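Local coordinates for protein trichothecene 3-O-acetyltransferase (Gibberella zeae, PDB 2RKV) that transfers an acetyl group from acetyl coenzyme A to the 3-hydroxyl of trichothecene mycotoxins, as a member of the BAHD acyltransferase superfamily, at residues G100-G105 against K396-R401; L278-G283 against D370-V375. All blocks are in the same frame, centred on the assembly; numbering follows the deposited sequence. Where two conformers were deposited one is given.

Interaction 1 (G100-G105 against K396-R401)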
ATOM      1  N   GLY A 100      13.038   8.845  21.175  1.00 14.87           N
ATOM      2  CA  GLY A 100      12.730   7.407  21.218  1.00 14.73           C
ATOM      3  C   GLY A 100      12.709   6.806  19.823  1.00 14.80           C
ATOM      4  O   GLY A 100      13.270   5.725  19.580  1.00 14.83           O
ATOM      5  N   MET A 101      12.067   7.526  18.905  1.00 14.75           N
ATOM      6  CA  MET A 101      12.013   7.163  17.482  0.50 14.11           C
ATOM      7  C   MET A 101      13.407   7.052  16.885  1.00 14.57           C
ATOM      8  O   MET A 101      13.755   6.067  16.230  1.00 14.42           O
ATOM      9  CB  MET A 101      11.238   8.229  16.695  0.50 13.57           C
ATOM     10  CG  MET A 101       9.735   8.137  16.801  0.50 12.56           C
ATOM     11  SD  MET A 101       9.045   6.846  15.748  0.50  8.35           S
ATOM     12  CE  MET A 101       7.300   7.163  15.970  0.50 10.87           C
ATOM     13  N   ARG A 102      14.198   8.099  17.090  1.00 14.72           N
ATOM     14  CA  ARG A 102      15.546   8.150  16.528  1.00 15.36           C
ATOM     15  C   ARG A 102      16.430   7.022  17.061  1.00 15.98           C
ATOM     16  O   ARG A 102      17.111   6.347  16.284  1.00 16.52           O
ATOM     17  CB  ARG A 102      16.182   9.520  16.775  1.00 15.21           C
ATOM     18  CG  ARG A 102      15.548  10.609  15.932  1.00 14.69           C
ATOM     19  CD  ARG A 102      15.856  11.994  16.466  1.00 15.27           C
ATOM     20  NE  ARG A 102      15.376  13.029  15.558  1.00 15.37           N
ATOM     21  CZ  ARG A 102      15.457  14.337  15.782  1.00 16.91           C
ATOM     22  NH1 ARG A 102      15.999  14.794  16.905  1.00 16.14           N
ATOM     23  NH2 ARG A 102      14.988  15.189  14.877  1.00 16.68           N
ATOM     24  N   LYS A 103      16.401   6.806  18.377  1.00 16.50           N
ATOM     25  CA  LYS A 103      17.215   5.757  19.001  1.00 16.62           C
ATOM     26  C   LYS A 103      16.873   4.352  18.479  1.00 16.71           C
ATOM     27  O   LYS A 103      17.772   3.528  18.261  1.00 16.92           O
ATOM     28  CB  LYS A 103      17.077   5.812  20.528  1.00 16.92           C
ATOM     29  CG  LYS A 103      17.915   4.792  21.276  1.00 17.73           C
ATOM     30  N   ALA A 104      15.582   4.092  18.268  1.00 16.47           N
ATOM     31  CA  ALA A 104      15.109   2.780  17.825  1.00 15.87           C
ATOM     32  C   ALA A 104      15.054   2.622  16.297  1.00 15.49           C
ATOM     33  O   ALA A 104      14.718   1.551  15.799  1.00 15.53           O
ATOM     34  CB  ALA A 104      13.747   2.484  18.427  1.00 16.00           C
ATOM     35  N   GLY A 105      15.376   3.689  15.567  1.00 15.21           N
ATOM     36  CA  GLY A 105      15.362   3.663  14.102  1.00 14.77           C
ATOM     37  C   GLY A 105      13.974   3.628  13.480  1.00 14.04           C
ATOM     38  O   GLY A 105      13.770   3.023  12.424  1.00 14.28           O
ATOM     39  N   LYS A 396      11.485  18.555   5.235  1.00 11.61           N
ATOM     40  CA  LYS A 396      10.892  17.330   4.710  1.00 11.81           C
ATOM     41  C   LYS A 396      10.740  16.288   5.822  1.00 11.49           C
ATOM     42  O   LYS A 396      11.377  16.422   6.881  1.00 10.99           O
ATOM     43  CB  LYS A 396      11.736  16.768   3.559  1.00 12.65           C
ATOM     44  CG  LYS A 396      12.004  17.744   2.415  1.00 14.10           C
ATOM     45  CD  LYS A 396      10.740  18.320   1.805  1.00 16.31           C
ATOM     46  CE  LYS A 396      11.059  19.112   0.531  1.00 19.09           C
ATOM     47  NZ  LYS A 396       9.877  19.905   0.102  1.00 21.78           N
ATOM     48  N   PRO A 397       9.917  15.240   5.586  1.00 11.18           N
ATOM     49  CA  PRO A 397       9.776  14.172   6.577  1.00 11.74           C
ATOM     50  C   PRO A 397      11.122  13.586   6.983  1.00 11.85           C
ATOM     51  O   PRO A 397      12.005  13.413   6.135  1.00 12.21           O
ATOM     52  CB  PRO A 397       8.976  13.105   5.823  1.00 11.59           C
ATOM     53  CG  PRO A 397       8.139  13.886   4.871  1.00 11.76           C
ATOM     54  CD  PRO A 397       9.074  14.982   4.398  1.00 11.49           C
ATOM     55  N   GLU A 398      11.266  13.307   8.275  1.00 12.08           N
ATOM     56  CA  GLU A 398      12.436  12.620   8.806  1.00 12.11           C
ATOM     57  C   GLU A 398      12.351  11.124   8.506  1.00 11.79           C
ATOM     58  O   GLU A 398      13.377  10.460   8.282  1.00 11.53           O
ATOM     59  CB  GLU A 398      12.544  12.883  10.312  1.00 12.78           C
ATOM     60  CG  GLU A 398      13.672  12.159  10.997  1.00 13.87           C
ATOM     61  CD  GLU A 398      13.960  12.721  12.380  1.00 14.66           C
ATOM     62  OE1 GLU A 398      13.898  13.957  12.555  1.00 16.11           O
ATOM     63  OE2 GLU A 398      14.254  11.921  13.288  1.00 16.52           O
ATOM     64  N   THR A 399      11.121  10.607   8.506  1.00 10.88           N
ATOM     65  CA  THR A 399      10.828   9.256   8.040  1.00 11.12           C
ATOM     66  C   THR A 399       9.389   9.164   7.530  1.00 10.99           C
ATOM     67  O   THR A 399       8.552  10.024   7.828  1.00 11.00           O
ATOM     68  CB  THR A 399      11.094   8.159   9.118  1.00 10.99           C
ATOM     69  OG1 THR A 399      11.133   6.867   8.487  1.00 12.00           O
ATOM     70  CG2 THR A 399      10.007   8.156  10.215  1.00 12.26           C
ATOM     71  N   VAL A 400       9.123   8.110   6.761  1.00 11.08           N
ATOM     72  CA  VAL A 400       7.803   7.836   6.203  1.00 10.91           C
ATOM     73  C   VAL A 400       7.545   6.355   6.437  1.00 11.27           C
ATOM     74  O   VAL A 400       8.193   5.506   5.825  1.00 11.47           O
ATOM     75  CB  VAL A 400       7.747   8.138   4.688  1.00 11.07           C
ATOM     76  CG1 VAL A 400       6.362   7.837   4.134  1.00 10.52           C
ATOM     77  CG2 VAL A 400       8.159   9.593   4.411  1.00 10.74           C
ATOM     78  N   ARG A 401       6.628   6.050   7.347  1.00 11.04           N
ATOM     79  CA  ARG A 401       6.407   4.677   7.804  1.00 11.31           C
ATOM     80  C   ARG A 401       4.930   4.306   7.858  1.00 11.14           C
ATOM     81  O   ARG A 401       4.077   5.141   8.191  1.00 11.18           O
ATOM     82  CB  ARG A 401       7.002   4.466   9.208  1.00 11.47           C
ATOM     83  CG  ARG A 401       8.485   4.804   9.370  1.00 11.77           C
ATOM     84  CD  ARG A 401       9.387   3.869   8.554  1.00 12.56           C
ATOM     85  NE  ARG A 401      10.543   3.441   9.342  1.00 14.33           N
ATOM     86  CZ  ARG A 401      11.774   3.264   8.868  1.00 16.05           C
ATOM     87  NH1 ARG A 401      12.065   3.518   7.593  1.00 16.40           N
ATOM     88  NH2 ARG A 401      12.734   2.847   9.689  1.00 16.87           N
TER
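Arg102, on the last turn of helix 98-104, meets Glu398 in a two-pronged salt bridge, and the arginine can be followed outward atom by atom. Its CB leaves the helix with CG beside the backbone N (chi1 -71°), and from CG to NE the chain runs extended. CG already lies 3.2 Å from Glu398 OE2, and CD passes the same oxygen. NE then donates to Glu398 OE2 at 2.8 Å, almost straight, with the oxygen in the guanidinium plane. NH2 does the same with Glu398 OE1, also at 2.8 Å. Each carboxylate oxygen offers its syn lone pair, and the two flat groups are nearly coplanar, 13° apart. This side-on grip fixes the rotation of both groups. NH1 turns back to Glu99 in a second salt bridge.

Glu398 suits its place because its extended chain reaches out from the loop, crossing the arginine at about a right angle. OE2 has a further partner, the hydroxyl of Tyr106, so that oxygen is held from two residues.

Just past the last helical turn, Gly105 closes it off in a Schellman motif. Its positive phi is one that glycine adopts easily, and the turn leaves its carbonyl O at 2.9 Å from Arg401 NH2. That bond is weak, its N-H...O angle being 129°. Arg401 reaches it through a chain bent at chi2 and chi3, while NE takes the carbonyl of Tyr106; with N-H groups pointing in several directions, arginine can serve two consecutive carbonyls, those of Gly105 and Tyr106.

The contact joins the C-terminal end of helix 98-104 to strand 399-401, an outermost strand of the mixed five-stranded sheet. That strand pairs antiparallel with strand 20-28, whose Pro28 touches both Arg102 and Glu398.

Interaction 2 (L278-G283 against D370-V375)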
ATOM      1  N   LEU A 278      11.582 -23.831   4.983  1.00 18.80           N
ATOM      2  CA  LEU A 278      12.064 -25.207   4.824  1.00 19.73           C
ATOM      3  C   LEU A 278      12.239 -25.909   6.166  1.00 20.66           C
ATOM      4  O   LEU A 278      12.217 -27.144   6.236  1.00 20.97           O
ATOM      5  CB  LEU A 278      13.394 -25.232   4.069  1.00 19.40           C
ATOM      6  CG  LEU A 278      13.351 -25.044   2.553  1.00 19.37           C
ATOM      7  CD1 LEU A 278      14.756 -24.775   2.037  1.00 18.42           C
ATOM      8  CD2 LEU A 278      12.732 -26.257   1.856  1.00 19.97           C
ATOM      9  N   GLU A 279      12.416 -25.119   7.223  1.00 21.33           N
ATOM     10  CA  GLU A 279      12.558 -25.654   8.578  1.00 22.41           C
ATOM     11  C   GLU A 279      11.244 -26.173   9.168  1.00 22.61           C
ATOM     12  O   GLU A 279      11.256 -26.874  10.181  1.00 22.80           O
ATOM     13  CB  GLU A 279      13.204 -24.621   9.506  1.00 22.46           C
ATOM     14  CG  GLU A 279      14.601 -24.179   9.079  1.00 24.66           C
ATOM     15  CD  GLU A 279      15.564 -25.347   8.879  1.00 27.60           C
ATOM     16  OE1 GLU A 279      15.664 -26.204   9.784  1.00 27.69           O
ATOM     17  OE2 GLU A 279      16.222 -25.406   7.816  1.00 28.94           O
ATOM     18  N   ARG A 280      10.118 -25.852   8.532  1.00 22.70           N
ATOM     19  CA  ARG A 280       8.812 -26.316   9.022  1.00 23.07           C
ATOM     20  C   ARG A 280       7.935 -27.026   7.995  1.00 23.34           C
ATOM     21  O   ARG A 280       6.968 -27.693   8.366  1.00 23.63           O
ATOM     22  CB  ARG A 280       8.039 -25.193   9.725  1.00 23.10           C
ATOM     23  CG  ARG A 280       7.707 -24.005   8.851  1.00 22.58           C
ATOM     24  CD  ARG A 280       6.769 -23.056   9.580  1.00 22.93           C
ATOM     25  NE  ARG A 280       6.438 -21.896   8.748  1.00 21.42           N
ATOM     26  CZ  ARG A 280       5.418 -21.842   7.895  1.00 22.02           C
ATOM     27  NH1 ARG A 280       4.604 -22.878   7.748  1.00 22.00           N
ATOM     28  NH2 ARG A 280       5.208 -20.739   7.183  1.00 20.73           N
ATOM     29  N   ILE A 281       8.249 -26.877   6.711  1.00 23.38           N
ATOM     30  CA  ILE A 281       7.515 -27.581   5.650  1.00 23.88           C
ATOM     31  C   ILE A 281       8.451 -28.154   4.575  1.00 23.29           C
ATOM     32  O   ILE A 281       9.615 -27.765   4.485  1.00 23.15           O
ATOM     33  CB  ILE A 281       6.408 -26.697   4.990  1.00 24.13           C
ATOM     34  CG1 ILE A 281       6.970 -25.319   4.620  1.00 24.43           C
ATOM     35  CG2 ILE A 281       5.161 -26.598   5.897  1.00 25.09           C
ATOM     36  CD1 ILE A 281       5.923 -24.264   4.322  1.00 24.57           C
ATOM     37  N   ASP A 282       7.936 -29.081   3.769  1.00 23.10           N
ATOM     38  CA  ASP A 282       8.737 -29.724   2.728  1.00 22.59           C
ATOM     39  C   ASP A 282       9.036 -28.784   1.560  1.00 22.29           C
ATOM     40  O   ASP A 282       8.221 -27.927   1.220  1.00 21.72           O
ATOM     41  CB  ASP A 282       8.044 -30.986   2.204  1.00 22.76           C
ATOM     42  CG  ASP A 282       8.990 -31.884   1.427  0.50 23.03           C
ATOM     43  OD1 ASP A 282       9.920 -32.446   2.044  0.50 24.13           O
ATOM     44  OD2 ASP A 282       8.812 -32.022   0.202  0.50 23.76           O
ATOM     45  N   GLY A 283      10.200 -28.968   0.940  1.00 21.78           N
ATOM     46  CA  GLY A 283      10.582 -28.197  -0.245  1.00 21.18           C
ATOM     47  C   GLY A 283       9.621 -28.315  -1.415  1.00 20.94           C
ATOM     48  O   GLY A 283       9.594 -27.451  -2.294  1.00 20.85           O
ATOM     49  N   ASP A 370      -1.974 -19.012  -0.172  1.00 22.12           N
ATOM     50  CA  ASP A 370      -1.912 -19.683   1.122  1.00 22.21           C
ATOM     51  C   ASP A 370      -0.991 -18.893   2.048  1.00 21.87           C
ATOM     52  O   ASP A 370       0.203 -18.765   1.765  1.00 21.53           O
ATOM     53  CB  ASP A 370      -1.365 -21.099   0.928  1.00 22.84           C
ATOM     54  CG  ASP A 370      -1.484 -21.959   2.177  1.00 24.15           C
ATOM     55  OD1 ASP A 370      -1.068 -21.515   3.273  1.00 25.48           O
ATOM     56  OD2 ASP A 370      -1.984 -23.096   2.046  1.00 26.22           O
ATOM     57  N   PRO A 371      -1.533 -18.357   3.160  1.00 21.51           N
ATOM     58  CA  PRO A 371      -0.715 -17.527   4.058  1.00 21.25           C
ATOM     59  C   PRO A 371       0.527 -18.223   4.621  1.00 20.67           C
ATOM     60  O   PRO A 371       1.503 -17.556   4.969  1.00 20.83           O
ATOM     61  CB  PRO A 371      -1.681 -17.149   5.187  1.00 21.62           C
ATOM     62  CG  PRO A 371      -2.843 -18.109   5.068  1.00 22.20           C
ATOM     63  CD  PRO A 371      -2.930 -18.472   3.621  1.00 21.67           C
ATOM     64  N   SER A 372       0.493 -19.551   4.713  1.00 19.68           N
ATOM     65  CA  SER A 372       1.633 -20.302   5.219  1.00 18.72           C
ATOM     66  C   SER A 372       2.842 -20.252   4.282  1.00 17.55           C
ATOM     67  O   SER A 372       3.984 -20.229   4.743  1.00 17.47           O
ATOM     68  CB  SER A 372       1.236 -21.756   5.493  1.00 18.86           C
ATOM     69  OG  SER A 372       2.374 -22.538   5.822  1.00 20.95           O
ATOM     70  N   THR A 373       2.587 -20.218   2.976  1.00 16.67           N
ATOM     71  CA  THR A 373       3.654 -20.372   1.983  1.00 15.99           C
ATOM     72  C   THR A 373       3.771 -19.233   0.971  1.00 15.67           C
ATOM     73  O   THR A 373       4.737 -19.192   0.205  1.00 15.67           O
ATOM     74  CB  THR A 373       3.465 -21.664   1.167  1.00 16.17           C
ATOM     75  OG1 THR A 373       2.145 -21.691   0.616  1.00 15.43           O
ATOM     76  CG2 THR A 373       3.676 -22.897   2.044  1.00 17.45           C
ATOM     77  N   SER A 374       2.791 -18.333   0.966  1.00 14.57           N
ATOM     78  CA  SER A 374       2.757 -17.233   0.004  1.00 14.51           C
ATOM     79  C   SER A 374       3.590 -16.030   0.445  1.00 13.45           C
ATOM     80  O   SER A 374       4.101 -15.968   1.565  1.00 12.71           O
ATOM     81  CB  SER A 374       1.312 -16.783  -0.267  1.00 14.42           C
ATOM     82  OG  SER A 374       0.552 -17.806  -0.910  1.00 16.85           O
ATOM     83  N   VAL A 375       3.740 -15.082  -0.476  1.00 13.12           N
ATOM     84  CA  VAL A 375       4.192 -13.734  -0.148  1.00 13.79           C
ATOM     85  C   VAL A 375       3.219 -12.804  -0.848  1.00 13.72           C
ATOM     86  O   VAL A 375       2.969 -12.964  -2.035  1.00 14.03           O
ATOM     87  CB  VAL A 375       5.626 -13.459  -0.646  1.00 13.75           C
ATOM     88  CG1 VAL A 375       5.964 -11.962  -0.514  1.00 14.42           C
ATOM     89  CG2 VAL A 375       6.638 -14.315   0.109  1.00 14.53           C
TER
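The backbones of 278-283 and 370-375, both loop except for Val375 at the start of a strand, come nearest at Ile281 and Thr373, whose CA atoms are 9.0 Å apart, so side chains must bridge the gap. Arg280 makes the polar part of the bridge. Its CG sits between the backbone N and the carbonyl carbon (chi1 62°), and the chain then stretches out to NE, carrying the guanidinium to Ser372. The grip is end-on. NH1 gives a nearly straight bond to Ser372 OG at 3.0 Å, in the guanidinium plane. NH2 donates to the backbone O of the same residue, Ser372, at 2.8 Å, meeting a lone pair in the carbonyl plane, although that oxygen is tilted 18° out of the guanidinium plane. A serine fits here because its short side chain presents a hydroxyl close to its own carbonyl, at a spacing two terminal nitrogens can span. NE makes a salt bridge with Asp433, a second partner that helps to fix the guanidinium.

Beside this polar pair, Ile281 CD1 packs on Thr373 CG2 at 3.5 Å, tighter than usual for two methyl groups. The branched threonine offers a methyl to the isoleucine and a hydroxyl for a weak bond to the carbonyl of Pro286.

Asp370 shapes the receiving loop: its OD1 accepts from Ser372 N at 2.9 Å, an Asx turn, while its backbone O gathers Thr373 N, Ser374 N and Ser374 OG. These bonds probably help to set the shape of the turn that presents Ser372.

Segment 278-283 links helix 261-277 to strand 286-294. The loop 370-375 leads into strand 375-379, the parallel neighbour of 286-294 in the seven-stranded sheet. Arg280 also touches Glu432 on helix 431-439, and both Arg280 and Ser372 touch Arg430 on strand 423-430.

Overall arrangement
Interactions 1 and 2 border different sheets, with centres 33 Å apart and nearest atoms about 18 Å apart, and do not touch. Along the chain, interaction 2 is nested within the long loop closed by interaction 1. Both use arginine to reach from one segment to another, but 100-105 with 396-401 joins a helix end to an edge strand and the loop before it, chiefly through a salt bridge, whereas 278-283 with 370-375 joins the approaches to two adjacent strands. Those strands, 286-294 and 375-379, carry Arg291, Ala292, Ser378 and Ser379 of the coenzyme A pocket; Ala292 and Ser378 also line the T-2 toxin pocket. No residue of either contact is among the pocket residues.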